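Local atomic coordinates of amide synthase (Vibrio cholerae, PDB entry 1L5A), a protein that acts as a condensation enzyme of nonribosomal peptide synthesis, probably forming an amide bond in the making of the siderophore vibriobactin. Residues W9-A14 / S356-G361; D72-S77 / W87-Q92. All blocks are in the same frame, centred on the assembly; numbering follows the deposited sequence.

Contact 1: residues W9-A14 / S356-G361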
ATOM      1  N   TRP A   9     -24.176   2.589 -21.007  1.00 29.74           N
ATOM      2  CA  TRP A   9     -24.292   3.510 -22.109  1.00 31.50           C
ATOM      3  C   TRP A   9     -24.740   2.785 -23.372  1.00 38.94           C
ATOM      4  O   TRP A   9     -25.590   3.283 -24.115  1.00 39.44           O
ATOM      5  CB  TRP A   9     -22.947   4.201 -22.331  1.00 23.08           C
ATOM      6  CG  TRP A   9     -22.890   4.964 -23.595  1.00 31.80           C
ATOM      7  CD1 TRP A   9     -22.217   4.620 -24.727  1.00 28.18           C
ATOM      8  CD2 TRP A   9     -23.570   6.193 -23.886  1.00 32.41           C
ATOM      9  NE1 TRP A   9     -22.434   5.559 -25.708  1.00 35.30           N
ATOM     10  CE2 TRP A   9     -23.259   6.536 -25.215  1.00 34.58           C
ATOM     11  CE3 TRP A   9     -24.412   7.030 -23.151  1.00 32.46           C
ATOM     12  CZ2 TRP A   9     -23.757   7.680 -25.825  1.00 39.08           C
ATOM     13  CZ3 TRP A   9     -24.909   8.163 -23.754  1.00 40.97           C
ATOM     14  CH2 TRP A   9     -24.578   8.482 -25.081  1.00 44.66           C
ATOM     15  N   GLN A  10     -24.165   1.609 -23.618  1.00 38.10           N
ATOM     16  CA  GLN A  10     -24.522   0.838 -24.793  1.00 31.60           C
ATOM     17  C   GLN A  10     -25.962   0.335 -24.697  1.00 32.90           C
ATOM     18  O   GLN A  10     -26.738   0.498 -25.647  1.00 29.07           O
ATOM     19  CB  GLN A  10     -23.531  -0.307 -24.980  1.00 31.50           C
ATOM     20  CG  GLN A  10     -22.275   0.145 -25.693  1.00 31.98           C
ATOM     21  CD  GLN A  10     -21.011  -0.447 -25.098  1.00 59.13           C
ATOM     22  OE1 GLN A  10     -19.912   0.068 -25.341  1.00 67.97           O
ATOM     23  NE2 GLN A  10     -21.151  -1.534 -24.314  1.00 53.03           N
ATOM     24  N   ARG A  11     -26.337  -0.249 -23.559  1.00 29.57           N
ATOM     25  CA  ARG A  11     -27.715  -0.712 -23.395  1.00 35.30           C
ATOM     26  C   ARG A  11     -28.680   0.424 -23.790  1.00 40.35           C
ATOM     27  O   ARG A  11     -29.715   0.194 -24.421  1.00 41.54           O
ATOM     28  CB  ARG A  11     -27.974  -1.135 -21.947  1.00 35.45           C
ATOM     29  CG  ARG A  11     -27.606  -2.575 -21.641  1.00 34.87           C
ATOM     30  CD  ARG A  11     -27.275  -2.812 -20.165  1.00 37.68           C
ATOM     31  NE  ARG A  11     -28.429  -2.777 -19.269  1.00 35.16           N
ATOM     32  CZ  ARG A  11     -29.282  -3.781 -19.097  1.00 36.45           C
ATOM     33  NH1 ARG A  11     -29.126  -4.912 -19.763  1.00 38.97           N
ATOM     34  NH2 ARG A  11     -30.287  -3.660 -18.244  1.00 30.41           N
ATOM     35  N   HIS A  12     -28.323   1.653 -23.439  1.00 32.44           N
ATOM     36  CA  HIS A  12     -29.157   2.795 -23.759  1.00 36.97           C
ATOM     37  C   HIS A  12     -29.222   3.069 -25.255  1.00 42.07           C
ATOM     38  O   HIS A  12     -30.252   3.491 -25.779  1.00 41.34           O
ATOM     39  CB  HIS A  12     -28.630   4.038 -23.060  1.00 44.35           C
ATOM     40  CG  HIS A  12     -29.389   5.280 -23.395  1.00 50.40           C
ATOM     41  ND1 HIS A  12     -30.585   5.603 -22.793  1.00 53.66           N
ATOM     42  CD2 HIS A  12     -29.133   6.267 -24.285  1.00 53.53           C
ATOM     43  CE1 HIS A  12     -31.032   6.741 -23.294  1.00 56.38           C
ATOM     44  NE2 HIS A  12     -30.169   7.165 -24.201  1.00 61.42           N
ATOM     45  N   LEU A  13     -28.115   2.863 -25.951  1.00 42.94           N
ATOM     46  CA  LEU A  13     -28.136   3.113 -27.376  1.00 44.71           C
ATOM     47  C   LEU A  13     -28.885   1.997 -28.076  1.00 45.73           C
ATOM     48  O   LEU A  13     -29.420   2.184 -29.163  1.00 45.43           O
ATOM     49  CB  LEU A  13     -26.714   3.227 -27.926  1.00 37.89           C
ATOM     50  CG  LEU A  13     -26.019   4.564 -27.644  1.00 48.08           C
ATOM     51  CD1 LEU A  13     -24.710   4.611 -28.427  1.00 39.21           C
ATOM     52  CD2 LEU A  13     -26.929   5.752 -28.035  1.00 34.67           C
ATOM     53  N   ALA A  14     -28.951   0.847 -27.421  1.00 45.79           N
ATOM     54  CA  ALA A  14     -29.614  -0.320 -27.981  1.00 47.19           C
ATOM     55  C   ALA A  14     -31.113  -0.370 -27.718  1.00 50.80           C
ATOM     56  O   ALA A  14     -31.838  -1.090 -28.401  1.00 54.59           O
ATOM     57  CB  ALA A  14     -28.954  -1.585 -27.446  1.00 41.15           C
ATOM     58  N   SER A 356     -34.652  -0.417  -9.780  1.00 47.78           N
ATOM     59  CA  SER A 356     -33.285  -0.832  -9.474  1.00 47.34           C
ATOM     60  C   SER A 356     -32.649  -1.730 -10.509  1.00 50.99           C
ATOM     61  O   SER A 356     -32.035  -2.737 -10.173  1.00 51.09           O
ATOM     62  CB  SER A 356     -33.211  -1.518  -8.118  1.00 37.50           C
ATOM     63  OG  SER A 356     -34.087  -2.617  -8.088  1.00 38.03           O
ATOM     64  N   GLY A 357     -32.789  -1.356 -11.770  1.00 55.47           N
ATOM     65  CA  GLY A 357     -32.183  -2.139 -12.818  1.00 61.65           C
ATOM     66  C   GLY A 357     -33.102  -3.197 -13.367  1.00 69.02           C
ATOM     67  O   GLY A 357     -34.325  -3.118 -13.231  1.00 66.94           O
ATOM     68  N   SER A 358     -32.498  -4.202 -13.986  1.00 73.98           N
ATOM     69  CA  SER A 358     -33.251  -5.286 -14.588  1.00 78.05           C
ATOM     70  C   SER A 358     -32.810  -6.641 -14.048  1.00 74.59           C
ATOM     71  O   SER A 358     -31.614  -6.905 -13.874  1.00 72.73           O
ATOM     72  CB  SER A 358     -33.092  -5.226 -16.109  1.00 83.19           C
ATOM     73  OG  SER A 358     -31.752  -4.913 -16.450  1.00 88.45           O
ATOM     74  N   ALA A 359     -33.795  -7.490 -13.782  1.00 71.40           N
ATOM     75  CA  ALA A 359     -33.541  -8.820 -13.248  1.00 70.97           C
ATOM     76  C   ALA A 359     -33.078  -9.765 -14.351  1.00 66.49           C
ATOM     77  O   ALA A 359     -33.701  -9.839 -15.407  1.00 71.81           O
ATOM     78  CB  ALA A 359     -34.815  -9.362 -12.585  1.00 64.52           C
ATOM     79  N   GLU A 360     -31.984 -10.477 -14.114  1.00 56.60           N
ATOM     80  CA  GLU A 360     -31.485 -11.418 -15.102  1.00 54.17           C
ATOM     81  C   GLU A 360     -31.097 -12.689 -14.348  1.00 47.84           C
ATOM     82  O   GLU A 360     -30.420 -12.622 -13.331  1.00 44.32           O
ATOM     83  CB  GLU A 360     -30.288 -10.813 -15.830  1.00 60.56           C
ATOM     84  CG  GLU A 360     -30.114 -11.291 -17.261  1.00 79.19           C
ATOM     85  CD  GLU A 360     -29.095 -10.457 -18.042  1.00 93.44           C
ATOM     86  OE1 GLU A 360     -29.257  -9.212 -18.092  1.00 91.16           O
ATOM     87  OE2 GLU A 360     -28.137 -11.047 -18.607  1.00 98.07           O
ATOM     88  N   GLY A 361     -31.546 -13.843 -14.831  1.00 40.23           N
ATOM     89  CA  GLY A 361     -31.237 -15.088 -14.153  1.00 29.84           C
ATOM     90  C   GLY A 361     -31.981 -15.178 -12.833  1.00 32.45           C
ATOM     91  O   GLY A 361     -33.096 -14.684 -12.709  1.00 33.68           O
TER

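Contact 2: residues D72-S77 / W87-Q92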
ATOM      1  N   ASP A  72     -37.418  19.858  -6.876  1.00 41.34           N
ATOM      2  CA  ASP A  72     -38.807  20.207  -7.098  1.00 39.73           C
ATOM      3  C   ASP A  72     -39.613  19.935  -5.830  1.00 36.62           C
ATOM      4  O   ASP A  72     -39.827  18.779  -5.444  1.00 43.68           O
ATOM      5  CB  ASP A  72     -39.340  19.418  -8.312  1.00 46.42           C
ATOM      6  CG  ASP A  72     -40.853  19.587  -8.527  1.00 65.41           C
ATOM      7  OD1 ASP A  72     -41.345  20.741  -8.514  1.00 71.19           O
ATOM      8  OD2 ASP A  72     -41.554  18.558  -8.728  1.00 71.54           O
ATOM      9  N   TYR A  73     -40.033  21.010  -5.167  1.00 27.31           N
ATOM     10  CA  TYR A  73     -40.827  20.911  -3.937  1.00 28.10           C
ATOM     11  C   TYR A  73     -42.296  21.315  -4.113  1.00 34.25           C
ATOM     12  O   TYR A  73     -42.616  22.243  -4.855  1.00 33.71           O
ATOM     13  CB  TYR A  73     -40.242  21.806  -2.850  1.00 22.67           C
ATOM     14  CG  TYR A  73     -41.147  21.940  -1.649  1.00 21.72           C
ATOM     15  CD1 TYR A  73     -41.366  20.871  -0.801  1.00 26.66           C
ATOM     16  CD2 TYR A  73     -41.784  23.138  -1.362  1.00 25.40           C
ATOM     17  CE1 TYR A  73     -42.191  20.989   0.314  1.00 29.01           C
ATOM     18  CE2 TYR A  73     -42.626  23.266  -0.248  1.00 19.73           C
ATOM     19  CZ  TYR A  73     -42.816  22.191   0.586  1.00 28.98           C
ATOM     20  OH  TYR A  73     -43.593  22.319   1.715  1.00 30.45           O
ATOM     21  N   GLN A  74     -43.187  20.623  -3.416  1.00 30.99           N
ATOM     22  CA  GLN A  74     -44.595  20.964  -3.487  1.00 33.31           C
ATOM     23  C   GLN A  74     -45.272  20.722  -2.150  1.00 34.34           C
ATOM     24  O   GLN A  74     -45.141  19.647  -1.557  1.00 31.69           O
ATOM     25  CB  GLN A  74     -45.306  20.169  -4.591  1.00 27.14           C
ATOM     26  CG  GLN A  74     -44.988  20.634  -6.009  1.00 35.35           C
ATOM     27  CD  GLN A  74     -45.612  19.747  -7.087  1.00 47.96           C
ATOM     28  OE1 GLN A  74     -46.830  19.512  -7.103  1.00 50.48           O
ATOM     29  NE2 GLN A  74     -44.777  19.252  -7.998  1.00 46.75           N
ATOM     30  N   ASP A  75     -45.951  21.754  -1.660  1.00 37.87           N
ATOM     31  CA  ASP A  75     -46.708  21.663  -0.413  1.00 41.33           C
ATOM     32  C   ASP A  75     -48.088  21.207  -0.896  1.00 45.63           C
ATOM     33  O   ASP A  75     -48.784  21.945  -1.604  1.00 47.12           O
ATOM     34  CB  ASP A  75     -46.836  23.037   0.253  1.00 40.70           C
ATOM     35  CG  ASP A  75     -47.410  22.952   1.641  1.00 45.70           C
ATOM     36  OD1 ASP A  75     -48.287  22.098   1.854  1.00 46.80           O
ATOM     37  OD2 ASP A  75     -46.988  23.735   2.525  1.00 56.48           O
ATOM     38  N   LEU A  76     -48.479  19.992  -0.534  1.00 43.10           N
ATOM     39  CA  LEU A  76     -49.754  19.470  -0.976  1.00 34.98           C
ATOM     40  C   LEU A  76     -50.720  19.332   0.162  1.00 41.02           C
ATOM     41  O   LEU A  76     -51.850  18.894  -0.051  1.00 42.27           O
ATOM     42  CB  LEU A  76     -49.568  18.105  -1.621  1.00 33.33           C
ATOM     43  CG  LEU A  76     -48.751  18.060  -2.901  1.00 31.96           C
ATOM     44  CD1 LEU A  76     -48.674  16.622  -3.398  1.00 36.58           C
ATOM     45  CD2 LEU A  76     -49.405  18.925  -3.942  1.00 32.63           C
ATOM     46  N   SER A  77     -50.280  19.702   1.365  1.00 42.72           N
ATOM     47  CA  SER A  77     -51.119  19.605   2.563  1.00 51.13           C
ATOM     48  C   SER A  77     -52.480  20.279   2.404  1.00 54.47           C
ATOM     49  O   SER A  77     -53.396  20.048   3.194  1.00 54.94           O
ATOM     50  CB  SER A  77     -50.380  20.170   3.790  1.00 54.00           C
ATOM     51  OG  SER A  77     -49.926  21.500   3.585  1.00 57.13           O
ATOM     52  N   TRP A  87     -47.944  10.708  -5.923  1.00 30.20           N
ATOM     53  CA  TRP A  87     -47.619   9.493  -6.670  1.00 34.05           C
ATOM     54  C   TRP A  87     -47.848   9.525  -8.180  1.00 33.98           C
ATOM     55  O   TRP A  87     -47.221   8.759  -8.901  1.00 38.62           O
ATOM     56  CB  TRP A  87     -48.312   8.277  -6.056  1.00 29.01           C
ATOM     57  CG  TRP A  87     -47.620   7.863  -4.795  1.00 31.97           C
ATOM     58  CD1 TRP A  87     -47.934   8.246  -3.523  1.00 37.79           C
ATOM     59  CD2 TRP A  87     -46.431   7.072  -4.691  1.00 32.30           C
ATOM     60  NE1 TRP A  87     -47.014   7.744  -2.632  1.00 36.26           N
ATOM     61  CE2 TRP A  87     -46.079   7.021  -3.321  1.00 32.45           C
ATOM     62  CE3 TRP A  87     -45.625   6.402  -5.623  1.00 28.69           C
ATOM     63  CZ2 TRP A  87     -44.958   6.328  -2.858  1.00 27.24           C
ATOM     64  CZ3 TRP A  87     -44.515   5.716  -5.163  1.00 35.87           C
ATOM     65  CH2 TRP A  87     -44.190   5.684  -3.786  1.00 29.81           C
ATOM     66  N   ARG A  88     -48.721  10.396  -8.676  1.00 30.71           N
ATOM     67  CA  ARG A  88     -48.924  10.453 -10.121  1.00 40.66           C
ATOM     68  C   ARG A  88     -47.669  11.048 -10.724  1.00 40.35           C
ATOM     69  O   ARG A  88     -47.238  10.655 -11.807  1.00 45.50           O
ATOM     70  CB  ARG A  88     -50.092  11.365 -10.520  1.00 42.10           C
ATOM     71  CG  ARG A  88     -51.464  10.882 -10.155  1.00 53.71           C
ATOM     72  CD  ARG A  88     -52.494  11.959 -10.460  1.00 52.01           C
ATOM     73  NE  ARG A  88     -53.837  11.530 -10.080  1.00 57.51           N
ATOM     74  CZ  ARG A  88     -54.885  12.344  -9.988  1.00 58.33           C
ATOM     75  NH1 ARG A  88     -54.746  13.639 -10.248  1.00 64.81           N
ATOM     76  NH2 ARG A  88     -56.070  11.867  -9.626  1.00 52.23           N
ATOM     77  N   GLN A  89     -47.091  12.019 -10.028  1.00 38.93           N
ATOM     78  CA  GLN A  89     -45.904  12.682 -10.538  1.00 37.48           C
ATOM     79  C   GLN A  89     -44.687  11.798 -10.372  1.00 40.38           C
ATOM     80  O   GLN A  89     -43.745  11.878 -11.158  1.00 38.54           O
ATOM     81  CB  GLN A  89     -45.698  14.026  -9.836  1.00 40.72           C
ATOM     82  CG  GLN A  89     -46.835  15.021 -10.069  1.00 29.41           C
ATOM     83  CD  GLN A  89     -46.541  16.362  -9.473  1.00 34.77           C
ATOM     84  OE1 GLN A  89     -45.825  17.167 -10.062  1.00 42.39           O
ATOM     85  NE2 GLN A  89     -47.073  16.610  -8.281  1.00 37.06           N
ATOM     86  N   ILE A  90     -44.696  10.948  -9.354  1.00 37.53           N
ATOM     87  CA  ILE A  90     -43.565  10.061  -9.177  1.00 39.85           C
ATOM     88  C   ILE A  90     -43.579   9.038 -10.316  1.00 40.46           C
ATOM     89  O   ILE A  90     -42.538   8.746 -10.921  1.00 37.42           O
ATOM     90  CB  ILE A  90     -43.610   9.358  -7.806  1.00 36.47           C
ATOM     91  CG1 ILE A  90     -43.275  10.378  -6.711  1.00 37.32           C
ATOM     92  CG2 ILE A  90     -42.629   8.193  -7.782  1.00 36.15           C
ATOM     93  CD1 ILE A  90     -43.249   9.832  -5.301  1.00 27.36           C
ATOM     94  N   GLU A  91     -44.760   8.515 -10.626  1.00 36.96           N
ATOM     95  CA  GLU A  91     -44.880   7.532 -11.697  1.00 43.68           C
ATOM     96  C   GLU A  91     -44.568   8.222 -13.003  1.00 46.66           C
ATOM     97  O   GLU A  91     -43.993   7.631 -13.906  1.00 52.18           O
ATOM     98  CB  GLU A  91     -46.293   6.951 -11.746  1.00 46.48           C
ATOM     99  CG  GLU A  91     -46.529   5.906 -12.826  1.00 52.59           C
ATOM    100  CD  GLU A  91     -45.639   4.669 -12.694  1.00 59.53           C
ATOM    101  OE1 GLU A  91     -45.284   4.274 -11.558  1.00 55.96           O
ATOM    102  OE2 GLU A  91     -45.313   4.069 -13.741  1.00 64.33           O
ATOM    103  N   GLN A  92     -44.937   9.488 -13.107  1.00 46.82           N
ATOM    104  CA  GLN A  92     -44.665  10.207 -14.334  1.00 48.46           C
ATOM    105  C   GLN A  92     -43.163  10.171 -14.607  1.00 44.83           C
ATOM    106  O   GLN A  92     -42.735   9.878 -15.718  1.00 43.46           O
ATOM    107  CB  GLN A  92     -45.155  11.651 -14.220  1.00 55.97           C
ATOM    108  CG  GLN A  92     -44.858  12.502 -15.438  1.00 65.80           C
ATOM    109  CD  GLN A  92     -45.451  11.923 -16.706  1.00 72.53           C
ATOM    110  OE1 GLN A  92     -46.669  11.758 -16.813  1.00 70.92           O
ATOM    111  NE2 GLN A  92     -44.592  11.608 -17.676  1.00 68.54           N
TER

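Contact 1: residues W9-A14 / S356-G361
Arg11 and Ser358 bridge the N-terminal helix and a linker loop far along the sequence, a small worked example of how one long side chain can join elements whose backbones stay well apart. Even the nearest pair of alpha carbons, Arg11 CA and Ser358 CA, lies 11.4 Å apart. The loop runs from strand 348-356, an outermost strand of the five-stranded sheet, to strand 362-368 of the four-stranded sheet, so the N-terminal helix meets the connection between the two sheets of the condensation domain. On the helix, Trp9 packs on Met1 and Ile101. Arg11 alone leaves this helix for the loop. A bend in its chain at chi3 (72°) carries the guanidinium across to the serine. There NH2 reaches Ser358 OG at 2.6 Å, the hydroxyl lying at the edge of the guanidinium and near its plane. The bond is bent, with an angle of 125° at the hydrogen, and counts as weak; Ser358 is itself poorly ordered. On the next residue, His12 packs on Leu100. The turn that carries Arg11 is spanned by the backbone bond from Ala14 N to Gln10 O (2.9 Å). Across the loop, Glu360 is the nearest opposite charge, but Glu360 OE1 remains 4.6 Å from Arg11 NH1, too far for a salt bridge. The stronger hold on the guanidinium is the salt bridge from Arg11 NE to Asp21 OD2. Chemically, then, the arginine appears to be positioned by Asp21, while one N-H of NH2, a nitrogen that also has a partner elsewhere, makes a weak bond to the serine, and Glu360 may add a mild electrostatic attraction: a light polar link between helix and linker, built without any apolar interlocking.

Contact 2: residues D72-S77 / W87-Q92
Gln74 and Gln89 approach each other from opposite directions, one from a strand and one from a helix, and illustrate the reciprocal pairing open to two primary amides. Each gives an N-H and takes one in return. Gln89 NE2 donates to Gln74 OE1 at 3.1 Å, and Gln74 NE2 donates to Gln89 OE1, also at 3.1 Å. Both bonds are nearly straight, with angles of 168° and 171° at the hydrogen. The ring of atoms they close is not flat, however, since the amide planes are twisted 47° against each other. Each acceptor oxygen lies close to the plane of the amide that donates to it, whereas each donor is tilted from the carbonyl plane it approaches, more so at Gln74 OE1 than at Gln89 OE1. Both side chains run extended beyond CG, which lets the amides meet across the gap between strand and helix. Asp72 adds a third, weak bond: its OD2 accepts from Gln74 NE2 at 3.4 Å. As a carboxylate oxygen is the natural partner of an N-H, this is consistent with the modelled orientation of the Gln74 amide and, through the pairing, with that of Gln89. At the far end of the segment, Ser77 N donates to Asp75 OD1 at 3.2 Å in an Asx turn just after the strand. Strand 72-75 is the outermost strand here, hydrogen-bonded in parallel to strand 107-114, with helix 82-94 as the crossover of this beta-alpha-beta unit. Gln89 and Leu76 both rest on Tyr111, Trp87 and Ile90 reach Leu119 and Leu354 farther across the sheet, and Tyr73 packs on helix 35-47.

In the fold
From the N terminus, the chain first forms helix 6-14, half of contact 1, whose partner arrives only after some 340 residues. Within that long span, contact 2 opens at strand 72-75 and closes almost at once at helix 82-94, so the two are nested rather than crossed. The short closure is local, tying a crossover helix to an edge strand of the five-stranded sheet. The long one brings the N-terminal helix to the loop that leaves the other edge strand, 348-356, for strand 362-368 of the second sheet. Their centres lie about 27 Å apart and no atoms touch; the shared five-stranded sheet connects them.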